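Local coordinates for protein KLLA0C04147p (Kluyveromyces lactis, PDB 5WVR) that probably binds sterols and transfers them between membranes, this chain being its C-terminal oxysterol-binding domain, here holding a cholesterol molecule, at residues L200-K205 with V229-G234; L99-I104 with F315-V320; N67-L72 with R360-G365; Q396-K401 with K414-Y419. All coordinates share one frame; numbering follows the deposited sequence.

Overall arrangement
From the N terminus, segment 67-72 opens interaction 3, which closes at 360-365 and encloses most of the strands, including the large antiparallel array. Within it lies interaction 2, where helix 95-108 meets the edge strand 314-319. Interaction 1, the hairpin of strands 199-211 and 219-230, nests inside interaction 2. The two inner contacts touch: the ring of Tyr201 packs on Val102, and both reach the large antiparallel array of strands. Interaction 3 lies on the other side of the chain's centre from both and joins the short first strand, 67-68, to helix 357-363. Interaction 4 follows in series, a separate small hairpin, 400-404 with 411-415, near the C-terminal end.

Interaction 1. Residues L200-K205 with V229-G234; sequences LYTYKK and VNHNTG. With CLR (cholesterol), chain B.
Thr202 and His231 meet at about a right angle: OG1 lies 2.6 Å from His231 NE2 at the edge of the imidazole, a short hydrogen bond in which either could be the donor. The Leu200 side chain lies alongside the imidazole, CD2 3.8 Å from His231 CD2. On the other face of the strands the packing is tight. Tyr201 lies against Asn230, its CE2 3.5 Å from Asn230 CB, and its ring packs on Leu99 and Val102 of helix 95-108. These residues lie at the open end of an antiparallel beta hairpin of the barrel-like sterol-binding domain, zipped by Thr202 N to Val229 O (3.2 Å) and Val229 N to Thr202 O. Toward solvent the pairing runs on through His231 N to Leu200 O (2.8 Å), then gives way to a turn held by asparagines. Asn230 has CG anti to its N (chi1 -179°), and OD1 accepts Asn232 N at 2.7 Å, an Asx turn; Asn232 OD1 takes Leu200 N at 3.0 Å from above its carbonyl plane. At the far end of 200-205, Lys205, extended beyond CG, donates from NZ to the cholesterol hydroxyl O1 at 2.8 Å; Asp79 forms a salt bridge with NZ, and Trp186 a cation-pi contact.

Interaction 2. Residues L99-I104 with F315-V320; sequences LLYVAI and FNVWHV
Leu100 and Ile104 are carried against the strand by a helix turn whose shortest bond runs from Ala103 N to Leu99 O, 2.7 Å; no hydrogen bond crosses the contact itself. Here helix 95-108 packs on strand 314-319, the last strand of the antiparallel array, at a classic beta bulge in which Val317 and Trp318 both face Val277. The bulge lets two consecutive side chains set out toward the helix, where a regular strand would alternate them. Helix and strand run roughly the same way, 33° apart. Branched Val317 fills the middle. With CG1 anti to the backbone N (chi1 173°), that methyl sits over one face of the Tyr101 ring, 4.1 Å from its centroid, a CH-pi contact suited to a flat aromatic face. The same methyl meets Ile104 CD1 at 3.5 Å, the end of a side chain extended along chi2. Nearer the start of the strand, Leu100 comes from the opposite direction to Phe315 and places CD2 at the edge of the ring, 3.9 Å from CZ. The Trp318 indole leads away from the helix to meet Tyr82 edge-to-face, leaving its CB to touch Ile104 CG2 at 3.8 Å.

Interaction 3. Residues N67-L72 with R360-G365; sequences NEPTSL and RAMEEG
This is a buried, mainly apolar contact between a corner of the chain, by the short strand 67-68, and the last turn of helix 357-363. Pro69 and Met362 carry it. Pro69 CB presses on Met362 CG at 3.5 Å, tighter than usual for two carbons, and the rigid proline ring also lies across Glu363, with CB 3.8 Å from Glu363 CB. Met362 suits the place because its unbranched chain can bend: CG leaves anti to the backbone N (chi1 168°), and turns at chi2 and chi3 carry the methyl CE back to Asn67 CB, 3.3 Å away. Pro69 is the centre of an inverse gamma turn at the corner; Glu68 and Thr70 on either side of it point away from the helix. There Thr70 OG1 donates to the anti lone pair of Glu68 OE1, 2.7 Å away, and Arg75 and Arg116 grip the same oxygen. This side leads to the sterol site: Leu72 touches the cholesterol, and the Glu68 side chain is about 6 Å from it. On the polar flank a water lies between Glu363 OE2 (2.6 Å) and Pro69 O (3.2 Å) and probably bridges them. Glu363 OE1 meets the edge of the Arg360 guanidinium in a salt bridge, NH1 at 2.8 Å, while Arg30 and Asn338 hold OE2. Gly365, with its positive phi, ends the helix in a Schellman motif. Strand 119-121 pairs with Glu68 and offers Phe121 to Met362, which also packs on Tyr367 and Ala370 of helix 367-390.

Interaction 4. Residues Q396-K401 with K414-Y419; sequences QQRWFK and KFNGEY
Trp399 turns its CG anti to the carbonyl carbon (chi1 -54°) and Tyr419 sets its own anti to the backbone N (chi1 176°), which brings the indole and the phenol together at the open end of a beta hairpin, strands 400-404 and 411-415. They form a T-shaped pair: the edge of Tyr419 points at the face of Trp399, planes 82° apart, with Tyr419 CD1 3.7 Å from Trp399 CE2. The broad indole is covered on its opposite face by the aliphatic part of Arg398, CG lying 3.5 Å above the plane, while the guanidinium reaches Glu431. Tyr419 OH bonds to Glu130. Phe141 of strand 138-146 stacks on Tyr419 and meets Trp399 edge-to-face, seating the hairpin on the large strand array. Lys401 N donates to Lys414 O at 2.9 Å and Lys414 N to Lys401 O. Phe400 and Phe415, a non-hydrogen-bonded pair, fill the other, buried side, Phe400 CE2 3.9 Å from Phe415 CB. Pairing runs on through Asn416 N, which donates almost straight to Trp399 O at 2.9 Å. Asn416 then turns the chain: its OD1 accepts Glu418 N at 2.8 Å, closing an Asx turn with the donor above the amide plane.

Interaction 1. Residues L200-K205 with V229-G234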
# COMPACT_ATOMS: atom_id res chain seq x y z
N LEU A 200 3.75 4.18 -18.62
CA LEU A 200 2.70 3.91 -17.63
C LEU A 200 2.31 2.44 -17.60
O LEU A 200 2.04 1.83 -18.64
CB LEU A 200 1.45 4.75 -17.91
CG LEU A 200 0.24 4.32 -17.07
CD1 LEU A 200 0.51 4.57 -15.60
CD2 LEU A 200 -1.04 5.02 -17.54
N TYR A 201 2.29 1.87 -16.39
CA TYR A 201 1.73 0.56 -16.08
C TYR A 201 0.48 0.72 -15.23
O TYR A 201 0.45 1.54 -14.31
CB TYR A 201 2.73 -0.29 -15.30
CG TYR A 201 4.05 -0.51 -15.99
CD1 TYR A 201 5.12 0.37 -15.80
CD2 TYR A 201 4.24 -1.61 -16.81
CE1 TYR A 201 6.34 0.17 -16.42
CE2 TYR A 201 5.45 -1.83 -17.44
CZ TYR A 201 6.51 -0.95 -17.24
OH TYR A 201 7.70 -1.20 -17.88
N THR A 202 -0.54 -0.08 -15.51
CA THR A 202 -1.69 -0.14 -14.63
C THR A 202 -2.01 -1.59 -14.31
O THR A 202 -1.72 -2.50 -15.10
CB THR A 202 -2.92 0.57 -15.25
OG1 THR A 202 -3.27 -0.04 -16.49
CG2 THR A 202 -2.62 2.03 -15.48
N TYR A 203 -2.60 -1.79 -13.12
CA TYR A 203 -3.04 -3.09 -12.64
C TYR A 203 -4.01 -2.86 -11.49
O TYR A 203 -4.14 -1.75 -10.98
CB TYR A 203 -1.86 -3.96 -12.17
CG TYR A 203 -1.19 -3.43 -10.91
CD1 TYR A 203 -0.25 -2.41 -10.98
CD2 TYR A 203 -1.51 -3.96 -9.66
CE1 TYR A 203 0.35 -1.92 -9.83
CE2 TYR A 203 -0.91 -3.47 -8.50
CZ TYR A 203 0.02 -2.46 -8.60
OH TYR A 203 0.62 -1.98 -7.48
N LYS A 204 -4.69 -3.94 -11.13
CA LYS A 204 -5.48 -3.99 -9.92
C LYS A 204 -4.88 -5.03 -8.98
O LYS A 204 -4.24 -5.98 -9.42
CB LYS A 204 -6.96 -4.30 -10.18
CG LYS A 204 -7.68 -3.17 -10.90
CD LYS A 204 -9.18 -3.27 -10.73
CE LYS A 204 -9.88 -2.18 -11.53
NZ LYS A 204 -11.37 -2.25 -11.40
N LYS A 205 -5.07 -4.81 -7.67
CA LYS A 205 -4.47 -5.66 -6.66
C LYS A 205 -5.27 -6.95 -6.54
O LYS A 205 -6.46 -6.99 -6.90
CB LYS A 205 -4.42 -4.90 -5.33
CG LYS A 205 -3.50 -3.69 -5.39
CD LYS A 205 -3.48 -2.94 -4.05
CE LYS A 205 -2.31 -1.98 -4.02
NZ LYS A 205 -2.42 -1.02 -2.90
N VAL A 229 -0.41 -3.98 -17.53
CA VAL A 229 -0.24 -3.61 -18.93
C VAL A 229 0.61 -2.35 -18.99
O VAL A 229 0.40 -1.41 -18.21
CB VAL A 229 -1.60 -3.41 -19.62
CG1 VAL A 229 -2.38 -4.72 -19.69
CG2 VAL A 229 -2.42 -2.41 -18.86
N ASN A 230 1.60 -2.35 -19.90
CA ASN A 230 2.42 -1.17 -20.16
C ASN A 230 1.73 -0.41 -21.29
O ASN A 230 1.83 -0.80 -22.45
CB ASN A 230 3.85 -1.54 -20.52
CG ASN A 230 4.73 -0.33 -20.79
OD1 ASN A 230 4.31 0.65 -21.41
ND2 ASN A 230 5.96 -0.39 -20.32
N HIS A 231 1.06 0.68 -20.96
CA HIS A 231 0.31 1.41 -21.97
C HIS A 231 1.20 2.02 -23.06
O HIS A 231 0.67 2.48 -24.08
CB HIS A 231 -0.53 2.49 -21.29
CG HIS A 231 -1.59 1.94 -20.40
ND1 HIS A 231 -2.88 1.69 -20.85
CD2 HIS A 231 -1.57 1.56 -19.10
CE1 HIS A 231 -3.60 1.19 -19.86
NE2 HIS A 231 -2.83 1.10 -18.79
N ASN A 232 2.52 2.02 -22.91
CA ASN A 232 3.36 2.60 -23.95
C ASN A 232 4.00 1.59 -24.90
O ASN A 232 4.42 1.99 -25.99
CB ASN A 232 4.47 3.44 -23.32
CG ASN A 232 3.93 4.63 -22.58
OD1 ASN A 232 3.25 4.49 -21.55
ND2 ASN A 232 4.23 5.82 -23.09
N THR A 233 4.08 0.30 -24.54
CA THR A 233 4.93 -0.58 -25.34
C THR A 233 4.23 -1.57 -26.31
O THR A 233 4.72 -1.72 -27.42
CB THR A 233 5.94 -1.36 -24.43
OG1 THR A 233 5.27 -2.03 -23.35
CG2 THR A 233 6.99 -0.41 -23.86
N GLY A 234 3.14 -2.26 -25.96
CA GLY A 234 2.61 -2.49 -24.64
C GLY A 234 2.69 -3.96 -24.22
O GLY A 234 1.79 -4.77 -24.49
C1 CLR B . -3.23 -5.71 1.45
C2 CLR B . -2.32 -4.94 0.49
C3 CLR B . -3.09 -3.80 -0.19
C4 CLR B . -3.61 -2.83 0.88
C5 CLR B . -4.41 -3.58 1.94
C6 CLR B . -5.66 -3.10 2.31
C7 CLR B . -6.53 -3.68 3.24
C8 CLR B . -5.84 -4.74 4.11
C9 CLR B . -4.93 -5.65 3.29
C10 CLR B . -3.83 -4.86 2.57
C11 CLR B . -4.38 -6.81 4.13
C12 CLR B . -5.47 -7.58 4.90
C13 CLR B . -6.29 -6.62 5.76
C14 CLR B . -6.91 -5.59 4.82
C15 CLR B . -7.86 -4.84 5.75
C16 CLR B . -8.57 -6.03 6.41
C17 CLR B . -7.60 -7.21 6.30
C18 CLR B . -5.45 -5.97 6.86
C19 CLR B . -2.74 -4.44 3.55
C20 CLR B . -7.50 -8.01 7.60
C21 CLR B . -6.65 -9.26 7.39
C22 CLR B . -8.90 -8.40 8.09
C23 CLR B . -9.00 -8.53 9.62
C24 CLR B . -10.45 -8.55 10.10
C25 CLR B . -10.57 -8.67 11.63
C26 CLR B . -10.09 -10.04 12.12
C27 CLR B . -12.00 -8.40 12.11
O1 CLR B . -2.23 -3.10 -1.09

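Interaction 2. Residues L99-I104 with F315-V320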
# COMPACT_ATOMS: atom_id res chain seq x y z
N LEU A 99 9.08 -4.67 -17.03
CA LEU A 99 7.80 -5.20 -16.59
C LEU A 99 7.99 -6.31 -15.56
O LEU A 99 7.31 -6.33 -14.54
CB LEU A 99 7.00 -5.70 -17.79
CG LEU A 99 5.67 -6.37 -17.47
CD1 LEU A 99 4.89 -5.58 -16.43
CD2 LEU A 99 4.93 -6.39 -18.75
N LEU A 100 8.96 -7.21 -15.79
CA LEU A 100 9.21 -8.28 -14.84
C LEU A 100 9.45 -7.74 -13.44
O LEU A 100 8.91 -8.26 -12.45
CB LEU A 100 10.41 -9.12 -15.27
CG LEU A 100 10.87 -10.19 -14.27
CD1 LEU A 100 9.79 -11.24 -14.06
CD2 LEU A 100 12.13 -10.85 -14.75
N TYR A 101 10.24 -6.68 -13.33
CA TYR A 101 10.54 -6.13 -12.02
C TYR A 101 9.36 -5.32 -11.46
O TYR A 101 9.09 -5.37 -10.25
CB TYR A 101 11.85 -5.33 -12.08
CG TYR A 101 13.08 -6.21 -11.84
CD1 TYR A 101 13.36 -7.27 -12.68
CD2 TYR A 101 13.92 -5.99 -10.76
CE1 TYR A 101 14.46 -8.09 -12.46
CE2 TYR A 101 15.02 -6.81 -10.53
CZ TYR A 101 15.28 -7.85 -11.38
OH TYR A 101 16.36 -8.68 -11.16
N VAL A 102 8.63 -4.60 -12.32
CA VAL A 102 7.39 -3.95 -11.89
C VAL A 102 6.42 -4.98 -11.35
O VAL A 102 5.77 -4.76 -10.31
CB VAL A 102 6.77 -3.14 -13.04
CG1 VAL A 102 5.30 -2.76 -12.72
CG2 VAL A 102 7.59 -1.90 -13.32
N ALA A 103 6.28 -6.10 -12.05
CA ALA A 103 5.37 -7.15 -11.61
C ALA A 103 5.76 -7.68 -10.23
O ALA A 103 4.90 -7.87 -9.36
CB ALA A 103 5.36 -8.29 -12.62
N ILE A 104 7.05 -7.95 -10.03
CA ILE A 104 7.46 -8.53 -8.76
C ILE A 104 7.34 -7.49 -7.64
O ILE A 104 7.08 -7.85 -6.49
CB ILE A 104 8.84 -9.16 -8.94
CG1 ILE A 104 8.67 -10.37 -9.87
CG2 ILE A 104 9.45 -9.63 -7.60
CD1 ILE A 104 9.96 -11.11 -10.22
N PHE A 315 17.25 -16.68 -11.61
CA PHE A 315 17.84 -15.66 -10.76
C PHE A 315 16.83 -15.20 -9.71
O PHE A 315 15.64 -15.04 -10.00
CB PHE A 315 18.34 -14.48 -11.59
CG PHE A 315 17.31 -13.88 -12.52
CD1 PHE A 315 17.03 -14.45 -13.74
CD2 PHE A 315 16.64 -12.70 -12.18
CE1 PHE A 315 16.11 -13.90 -14.61
CE2 PHE A 315 15.71 -12.14 -13.04
CZ PHE A 315 15.46 -12.74 -14.27
N ASN A 316 17.31 -14.99 -8.49
CA ASN A 316 16.45 -14.41 -7.46
C ASN A 316 16.09 -12.97 -7.84
O ASN A 316 16.84 -12.29 -8.54
CB ASN A 316 17.12 -14.44 -6.09
CG ASN A 316 17.27 -15.85 -5.53
OD1 ASN A 316 16.37 -16.69 -5.67
ND2 ASN A 316 18.38 -16.11 -4.86
N VAL A 317 14.93 -12.51 -7.38
CA VAL A 317 14.52 -11.14 -7.65
C VAL A 317 14.09 -10.47 -6.34
O VAL A 317 14.30 -9.26 -6.16
CB VAL A 317 13.38 -11.10 -8.69
CG1 VAL A 317 12.84 -9.68 -8.83
CG2 VAL A 317 13.89 -11.59 -10.02
N TRP A 318 13.51 -11.23 -5.42
CA TRP A 318 12.96 -10.66 -4.20
C TRP A 318 13.01 -11.70 -3.09
O TRP A 318 12.65 -12.86 -3.30
CB TRP A 318 11.51 -10.19 -4.40
CG TRP A 318 10.82 -9.81 -3.12
CD1 TRP A 318 10.92 -8.62 -2.45
CD2 TRP A 318 9.92 -10.62 -2.35
NE1 TRP A 318 10.13 -8.64 -1.32
CE2 TRP A 318 9.51 -9.86 -1.23
CE3 TRP A 318 9.42 -11.92 -2.51
CZ2 TRP A 318 8.65 -10.35 -0.27
CZ3 TRP A 318 8.56 -12.41 -1.55
CH2 TRP A 318 8.18 -11.63 -0.44
N HIS A 319 13.43 -11.26 -1.90
CA HIS A 319 13.31 -12.04 -0.68
C HIS A 319 12.71 -11.16 0.42
O HIS A 319 12.91 -9.95 0.44
CB HIS A 319 14.69 -12.58 -0.24
CG HIS A 319 14.60 -13.72 0.73
ND1 HIS A 319 14.17 -13.57 2.03
CD2 HIS A 319 14.87 -15.04 0.57
CE1 HIS A 319 14.19 -14.74 2.64
NE2 HIS A 319 14.61 -15.65 1.78
N VAL A 320 11.95 -11.77 1.33
CA VAL A 320 11.31 -10.99 2.40
C VAL A 320 12.36 -10.54 3.41
O VAL A 320 13.31 -11.27 3.71
CB VAL A 320 10.18 -11.80 3.08
CG1 VAL A 320 10.71 -13.03 3.82
CG2 VAL A 320 9.38 -10.91 4.04

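Interaction 3. Residues N67-L72 with R360-G365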
# COMPACT_ATOMS: atom_id res chain seq x y z
N ASN A 67 -7.88 -5.50 16.72
CA ASN A 67 -7.46 -4.20 16.22
C ASN A 67 -5.94 -4.10 16.20
O ASN A 67 -5.25 -4.74 16.99
CB ASN A 67 -8.00 -3.06 17.08
CG ASN A 67 -9.51 -2.98 17.08
OD1 ASN A 67 -10.17 -3.43 16.14
ND2 ASN A 67 -10.08 -2.41 18.15
N GLU A 68 -5.42 -3.31 15.27
CA GLU A 68 -4.01 -3.02 15.05
C GLU A 68 -3.87 -1.52 15.01
O GLU A 68 -4.70 -0.85 14.40
CB GLU A 68 -3.53 -3.64 13.70
CG GLU A 68 -2.12 -3.27 13.25
CD GLU A 68 -1.69 -3.96 11.95
OE1 GLU A 68 -1.53 -3.28 10.90
OE2 GLU A 68 -1.51 -5.20 11.99
N PRO A 69 -2.81 -0.93 15.63
CA PRO A 69 -2.64 0.51 15.70
C PRO A 69 -1.98 1.13 14.45
O PRO A 69 -1.04 1.91 14.54
CB PRO A 69 -1.73 0.69 16.91
CG PRO A 69 -0.84 -0.51 16.80
CD PRO A 69 -1.74 -1.63 16.37
N THR A 70 -2.46 0.74 13.29
CA THR A 70 -2.08 1.39 12.05
C THR A 70 -3.36 1.83 11.37
O THR A 70 -4.42 1.23 11.58
CB THR A 70 -1.29 0.45 11.14
OG1 THR A 70 -2.11 -0.68 10.80
CG2 THR A 70 -0.02 -0.03 11.86
N SER A 71 -3.26 2.88 10.56
CA SER A 71 -4.36 3.27 9.70
C SER A 71 -4.31 2.49 8.38
O SER A 71 -3.25 2.07 7.93
CB SER A 71 -4.29 4.76 9.40
OG SER A 71 -5.46 5.16 8.74
N LEU A 72 -5.48 2.31 7.77
CA LEU A 72 -5.54 1.88 6.38
C LEU A 72 -4.64 2.75 5.51
O LEU A 72 -4.07 2.26 4.53
CB LEU A 72 -6.98 1.94 5.84
CG LEU A 72 -7.53 0.70 5.16
CD1 LEU A 72 -6.66 0.30 3.93
CD2 LEU A 72 -7.60 -0.42 6.15
N ARG A 360 -2.89 6.42 18.52
CA ARG A 360 -1.67 6.57 19.30
C ARG A 360 -1.76 5.82 20.62
O ARG A 360 -0.82 5.13 21.01
CB ARG A 360 -1.37 8.04 19.57
CG ARG A 360 -0.21 8.25 20.54
CD ARG A 360 1.09 7.79 19.92
NE ARG A 360 1.27 8.43 18.62
CZ ARG A 360 1.90 7.88 17.60
NH1 ARG A 360 2.44 6.67 17.71
NH2 ARG A 360 1.98 8.53 16.45
N ALA A 361 -2.89 5.97 21.33
CA ALA A 361 -3.03 5.33 22.63
C ALA A 361 -3.02 3.82 22.49
O ALA A 361 -2.42 3.13 23.32
CB ALA A 361 -4.31 5.77 23.34
N MET A 362 -3.65 3.31 21.44
CA MET A 362 -3.61 1.89 21.13
C MET A 362 -2.18 1.40 20.93
O MET A 362 -1.78 0.36 21.47
CB MET A 362 -4.42 1.63 19.88
CG MET A 362 -4.17 0.26 19.36
SD MET A 362 -5.54 -0.76 19.74
CE MET A 362 -6.43 -0.42 18.27
N GLU A 363 -1.42 2.15 20.14
CA GLU A 363 -0.04 1.78 19.88
C GLU A 363 0.74 1.65 21.17
O GLU A 363 1.58 0.76 21.30
CB GLU A 363 0.63 2.81 18.97
CG GLU A 363 1.84 2.25 18.23
CD GLU A 363 2.67 3.34 17.59
OE1 GLU A 363 3.28 4.12 18.34
OE2 GLU A 363 2.71 3.43 16.34
N GLU A 364 0.44 2.48 22.16
CA GLU A 364 1.14 2.46 23.43
C GLU A 364 0.48 1.54 24.46
O GLU A 364 0.82 1.61 25.65
CB GLU A 364 1.27 3.88 23.98
CG GLU A 364 2.17 4.78 23.11
CD GLU A 364 2.17 6.23 23.58
OE1 GLU A 364 1.39 6.54 24.49
OE2 GLU A 364 2.94 7.07 23.05
N GLY A 365 -0.44 0.68 24.03
CA GLY A 365 -1.10 -0.27 24.90
C GLY A 365 -2.11 0.29 25.88
O GLY A 365 -2.40 -0.37 26.88
O HOH W 1 2.14 1.37 14.80

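Interaction 4. Residues Q396-K401 with K414-Y419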
# COMPACT_ATOMS: atom_id res chain seq x y z
N GLN A 396 -15.88 18.47 -0.02
CA GLN A 396 -14.77 18.66 -0.95
C GLN A 396 -13.49 18.16 -0.32
O GLN A 396 -13.08 18.63 0.74
CB GLN A 396 -14.63 20.13 -1.34
CG GLN A 396 -15.76 20.65 -2.23
CD GLN A 396 -15.60 22.11 -2.63
OE1 GLN A 396 -14.99 22.91 -1.91
NE2 GLN A 396 -16.14 22.47 -3.79
N GLN A 397 -12.85 17.19 -0.97
CA GLN A 397 -11.53 16.75 -0.56
C GLN A 397 -10.57 17.94 -0.58
O GLN A 397 -10.77 18.90 -1.32
CB GLN A 397 -11.01 15.67 -1.50
CG GLN A 397 -11.81 14.36 -1.57
CD GLN A 397 -13.22 14.51 -2.12
OE1 GLN A 397 -13.49 15.44 -2.87
NE2 GLN A 397 -14.12 13.59 -1.78
N ARG A 398 -9.52 17.85 0.22
CA ARG A 398 -8.61 18.98 0.27
C ARG A 398 -7.45 18.88 -0.71
O ARG A 398 -7.05 19.89 -1.29
CB ARG A 398 -8.06 19.15 1.69
CG ARG A 398 -7.17 20.36 1.86
CD ARG A 398 -7.89 21.60 1.32
NE ARG A 398 -7.13 22.84 1.52
CZ ARG A 398 -6.22 23.32 0.68
NH1 ARG A 398 -5.93 22.67 -0.44
NH2 ARG A 398 -5.59 24.46 0.97
N TRP A 399 -6.85 17.71 -0.90
CA TRP A 399 -5.59 17.62 -1.64
C TRP A 399 -5.69 16.87 -2.96
O TRP A 399 -4.68 16.75 -3.66
CB TRP A 399 -4.51 16.98 -0.78
CG TRP A 399 -4.33 17.66 0.55
CD1 TRP A 399 -4.67 17.18 1.78
CD2 TRP A 399 -3.79 18.97 0.77
NE1 TRP A 399 -4.38 18.09 2.75
CE2 TRP A 399 -3.82 19.20 2.16
CE3 TRP A 399 -3.27 19.95 -0.07
CZ2 TRP A 399 -3.35 20.37 2.73
CZ3 TRP A 399 -2.80 21.12 0.50
CH2 TRP A 399 -2.86 21.32 1.88
N PHE A 400 -6.87 16.36 -3.32
CA PHE A 400 -7.11 15.53 -4.49
C PHE A 400 -8.43 15.94 -5.13
O PHE A 400 -9.35 16.39 -4.44
CB PHE A 400 -7.23 14.04 -4.16
CG PHE A 400 -5.96 13.39 -3.69
CD1 PHE A 400 -5.56 13.47 -2.37
CD2 PHE A 400 -5.19 12.65 -4.56
CE1 PHE A 400 -4.38 12.84 -1.93
CE2 PHE A 400 -4.02 12.01 -4.13
CZ PHE A 400 -3.62 12.11 -2.81
N LYS A 401 -8.53 15.77 -6.44
CA LYS A 401 -9.81 15.97 -7.10
C LYS A 401 -10.04 14.84 -8.08
O LYS A 401 -9.13 14.44 -8.81
CB LYS A 401 -9.87 17.33 -7.81
CG LYS A 401 -10.97 17.45 -8.86
CD LYS A 401 -11.42 18.90 -9.07
CE LYS A 401 -12.82 18.97 -9.67
NZ LYS A 401 -13.75 17.99 -9.02
N LYS A 414 -6.64 12.77 -8.82
CA LYS A 414 -5.50 13.59 -9.19
C LYS A 414 -5.09 14.44 -8.00
O LYS A 414 -5.90 15.22 -7.48
CB LYS A 414 -5.86 14.50 -10.37
CG LYS A 414 -4.72 15.32 -10.93
CD LYS A 414 -5.15 16.04 -12.21
CE LYS A 414 -3.97 16.58 -13.00
NZ LYS A 414 -3.05 17.38 -12.17
N PHE A 415 -3.85 14.26 -7.55
CA PHE A 415 -3.22 15.10 -6.54
C PHE A 415 -3.11 16.54 -7.05
O PHE A 415 -2.63 16.78 -8.16
CB PHE A 415 -1.84 14.51 -6.22
CG PHE A 415 -1.02 15.27 -5.19
CD1 PHE A 415 -1.47 15.41 -3.89
CD2 PHE A 415 0.24 15.77 -5.52
CE1 PHE A 415 -0.69 16.10 -2.92
CE2 PHE A 415 1.03 16.45 -4.57
CZ PHE A 415 0.55 16.61 -3.26
N ASN A 416 -3.54 17.51 -6.24
CA ASN A 416 -3.55 18.89 -6.73
C ASN A 416 -2.18 19.56 -6.69
O ASN A 416 -2.07 20.72 -7.10
CB ASN A 416 -4.57 19.74 -5.94
CG ASN A 416 -4.18 19.97 -4.50
OD1 ASN A 416 -3.03 19.71 -4.07
ND2 ASN A 416 -5.13 20.48 -3.72
N GLY A 417 -1.14 18.87 -6.23
CA GLY A 417 0.22 19.39 -6.23
C GLY A 417 0.55 20.38 -5.14
O GLY A 417 1.67 20.90 -5.11
N GLU A 418 -0.38 20.66 -4.23
CA GLU A 418 -0.18 21.76 -3.30
C GLU A 418 0.37 21.33 -1.95
O GLU A 418 0.95 22.16 -1.25
CB GLU A 418 -1.49 22.52 -3.09
CG GLU A 418 -1.99 23.17 -4.36
CD GLU A 418 -0.87 23.83 -5.15
OE1 GLU A 418 -0.54 25.00 -4.86
OE2 GLU A 418 -0.31 23.16 -6.06
N TYR A 419 0.23 20.06 -1.57
CA TYR A 419 0.51 19.68 -0.19
C TYR A 419 1.96 19.95 0.18
O TYR A 419 2.24 20.54 1.23
CB TYR A 419 0.17 18.21 0.04
CG TYR A 419 0.53 17.73 1.43
CD1 TYR A 419 -0.28 18.04 2.52
CD2 TYR A 419 1.68 17.00 1.66
CE1 TYR A 419 0.05 17.63 3.81
CE2 TYR A 419 2.03 16.58 2.93
CZ TYR A 419 1.20 16.89 4.00
OH TYR A 419 1.53 16.45 5.26